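Local coordinates for two-domain protein containing predicted PHP-like metal-dependent phosphoesterase (Bacteroides vulgatus ATCC 8482, PDB 3E38) that probably works as a metal-dependent phosphoesterase of the PHP type, holding zinc ions in one domain and carrying a second, Ig-like domain, at residues His154-Leu157 with Tyr158-Cys162. Sequence-based numbering, arbitrary orientation.
Sequences HTAL and YQEGC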
ATOM      1  N   HIS B 154       3.640  31.529 -31.260  1.00 32.89           N
ATOM      2  CA  HIS B 154       2.840  31.492 -30.059  1.00 32.77           C
ATOM      3  C   HIS B 154       2.345  32.927 -29.861  1.00 31.35           C
ATOM      4  O   HIS B 154       1.241  33.186 -29.419  1.00 34.04           O
ATOM      5  CB  HIS B 154       3.630  30.896 -28.872  1.00 31.27           C
ATOM      6  CG  HIS B 154       4.199  29.535 -29.169  1.00 32.19           C
ATOM      7  ND1 HIS B 154       5.556  29.303 -29.284  1.00 27.68           N
ATOM      8  CD2 HIS B 154       3.586  28.347 -29.435  1.00 23.84           C
ATOM      9  CE1 HIS B 154       5.755  28.034 -29.599  1.00 34.30           C
ATOM     10  NE2 HIS B 154       4.577  27.434 -29.707  1.00 24.43           N
ATOM     11  N   THR B 155       3.155  33.866 -30.278  1.00 31.23           N
ATOM     12  CA  THR B 155       2.778  35.261 -30.148  1.00 29.37           C
ATOM     13  C   THR B 155       1.627  35.553 -31.069  1.00 27.98           C
ATOM     14  O   THR B 155       0.688  36.275 -30.727  1.00 27.43           O
ATOM     15  CB  THR B 155       3.944  36.206 -30.480  1.00 29.48           C
ATOM     16  OG1 THR B 155       4.775  36.322 -29.326  1.00 34.45           O
ATOM     17  CG2 THR B 155       3.424  37.562 -30.828  1.00 23.87           C
ATOM     18  N   ALA B 156       1.723  34.986 -32.258  1.00 28.40           N
ATOM     19  CA  ALA B 156       0.698  35.192 -33.269  1.00 32.36           C
ATOM     20  C   ALA B 156      -0.585  34.581 -32.764  1.00 31.22           C
ATOM     21  O   ALA B 156      -1.597  35.235 -32.617  1.00 33.04           O
ATOM     22  CB  ALA B 156       1.103  34.566 -34.608  1.00 32.09           C
ATOM     23  N   LEU B 157      -0.505  33.301 -32.501  1.00 33.50           N
ATOM     24  CA  LEU B 157      -1.661  32.540 -32.008  1.00 34.36           C
ATOM     25  C   LEU B 157      -2.333  33.272 -30.855  1.00 35.30           C
ATOM     26  O   LEU B 157      -3.549  33.366 -30.781  1.00 36.24           O
ATOM     27  CB  LEU B 157      -1.245  31.132 -31.566  1.00 34.31           C
ATOM     28  CG  LEU B 157      -1.092  30.084 -32.664  1.00 36.29           C
ATOM     29  CD1 LEU B 157      -0.144  28.988 -32.240  1.00 35.32           C
ATOM     30  CD2 LEU B 157      -2.476  29.522 -33.017  1.00 37.52           C
ATOM     31  N   TYR B 158      -1.519  33.816 -29.971  1.00 35.73           N
ATOM     32  CA  TYR B 158      -2.031  34.500 -28.769  1.00 35.54           C
ATOM     33  C   TYR B 158      -2.735  35.788 -29.108  1.00 35.20           C
ATOM     34  O   TYR B 158      -3.668  36.194 -28.435  1.00 35.48           O
ATOM     35  CB  TYR B 158      -0.904  34.793 -27.774  1.00 36.38           C
ATOM     36  CG  TYR B 158      -1.209  35.818 -26.686  1.00 33.69           C
ATOM     37  CD1 TYR B 158      -1.923  35.465 -25.544  1.00 25.91           C
ATOM     38  CD2 TYR B 158      -0.692  37.112 -26.757  1.00 30.88           C
ATOM     39  CE1 TYR B 158      -2.174  36.373 -24.534  1.00 27.63           C
ATOM     40  CE2 TYR B 158      -0.946  38.047 -25.740  1.00 28.76           C
ATOM     41  CZ  TYR B 158      -1.680  37.663 -24.631  1.00 36.78           C
ATOM     42  OH  TYR B 158      -1.931  38.555 -23.617  1.00 40.74           O
ATOM     43  N   GLN B 159      -2.309  36.423 -30.179  1.00 35.00           N
ATOM     44  CA  GLN B 159      -2.900  37.711 -30.548  1.00 35.74           C
ATOM     45  C   GLN B 159      -4.140  37.502 -31.393  1.00 37.65           C
ATOM     46  O   GLN B 159      -4.982  38.375 -31.479  1.00 36.69           O
ATOM     47  CB  GLN B 159      -1.892  38.598 -31.267  1.00 33.43           C
ATOM     48  CG  GLN B 159      -0.848  39.170 -30.297  1.00 38.82           C
ATOM     49  CD  GLN B 159       0.289  39.841 -31.010  1.00 35.09           C
ATOM     50  OE1 GLN B 159       0.457  39.648 -32.215  1.00 41.96           O
ATOM     51  NE2 GLN B 159       1.099  40.616 -30.277  1.00 32.39           N
ATOM     52  N   GLU B 160      -4.252  36.313 -31.968  1.00 39.64           N
ATOM     53  CA  GLU B 160      -5.384  35.973 -32.839  1.00 40.81           C
ATOM     54  C   GLU B 160      -6.546  35.515 -31.974  1.00 39.02           C
ATOM     55  O   GLU B 160      -7.633  35.281 -32.457  1.00 41.66           O
ATOM     56  CB  GLU B 160      -5.110  34.779 -33.789  1.00 42.50           C
ATOM     57  CG  GLU B 160      -3.756  34.599 -34.445  1.00 48.51           C
ATOM     58  CD  GLU B 160      -3.448  35.649 -35.450  1.00 53.04           C
ATOM     59  OE1 GLU B 160      -3.996  36.759 -35.305  1.00 65.84           O
ATOM     60  OE2 GLU B 160      -2.632  35.375 -36.364  1.00 57.50           O
ATOM     61  N   GLY B 161      -6.288  35.295 -30.703  1.00 36.61           N
ATOM     62  CA  GLY B 161      -7.339  34.792 -29.816  1.00 34.33           C
ATOM     63  C   GLY B 161      -7.409  33.281 -29.803  1.00 33.32           C
ATOM     64  O   GLY B 161      -8.456  32.677 -29.498  1.00 32.09           O
ATOM     65  N   CYS B 162      -6.279  32.665 -30.111  1.00 33.75           N
ATOM     66  CA  CYS B 162      -6.197  31.190 -30.195  1.00 34.83           C
ATOM     67  C   CYS B 162      -5.413  30.524 -29.088  1.00 36.13           C
ATOM     68  O   CYS B 162      -5.063  29.346 -29.206  1.00 35.86           O
ATOM     69  CB  CYS B 162      -5.611  30.761 -31.522  1.00 34.80           C
ATOM     70  SG  CYS B 162      -6.789  30.998 -32.814  1.00 38.12           S
TER
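A Schellman motif closes helix 152-159, joining Leu-157 to Cys-162 across the turn where the chain leaves the helix. Its six-to-one hydrogen bond runs from Cys-162 N to Leu-157 O, 2.9 Å long with an N-H...O angle of 151°. Gly-161, at a positive phi of 88°, turns the chain back so that this amide can reach the carbonyl. The hydrophobic contact of the motif follows on the inner side, where the CD2 branch of Leu-157 meets CB of Cys-162 at 3.7 Å. One turn earlier Tyr-158 N donates to His-154 O at 2.9 Å, while the following hydrogen bond, Gln-159 N to Thr-155 O at 3.1 Å, is weak. On the outer face Thr-155 and Gln-159 lie side by side. With its CG2 anti to the backbone N, Thr-155 sets this methyl 3.9 Å from NE2 of the extended Gln-159 side chain; OG1, beside the backbone N, is hydrogen-bonded to Trp-150 NE1. Two side chains that lead away from the turn are anchored elsewhere, Tyr-158 OH being hydrogen-bonded to Lys-185 O and His-154 NE2 to Pro-100 O. Within the beta-alpha-beta unit of strands 132-135 and 165-170, the capped end packs through Leu-157 and Cys-162 on Phe-123 of helix 119-128, while Leu-157 also touches Phe-103 of strand 102-106.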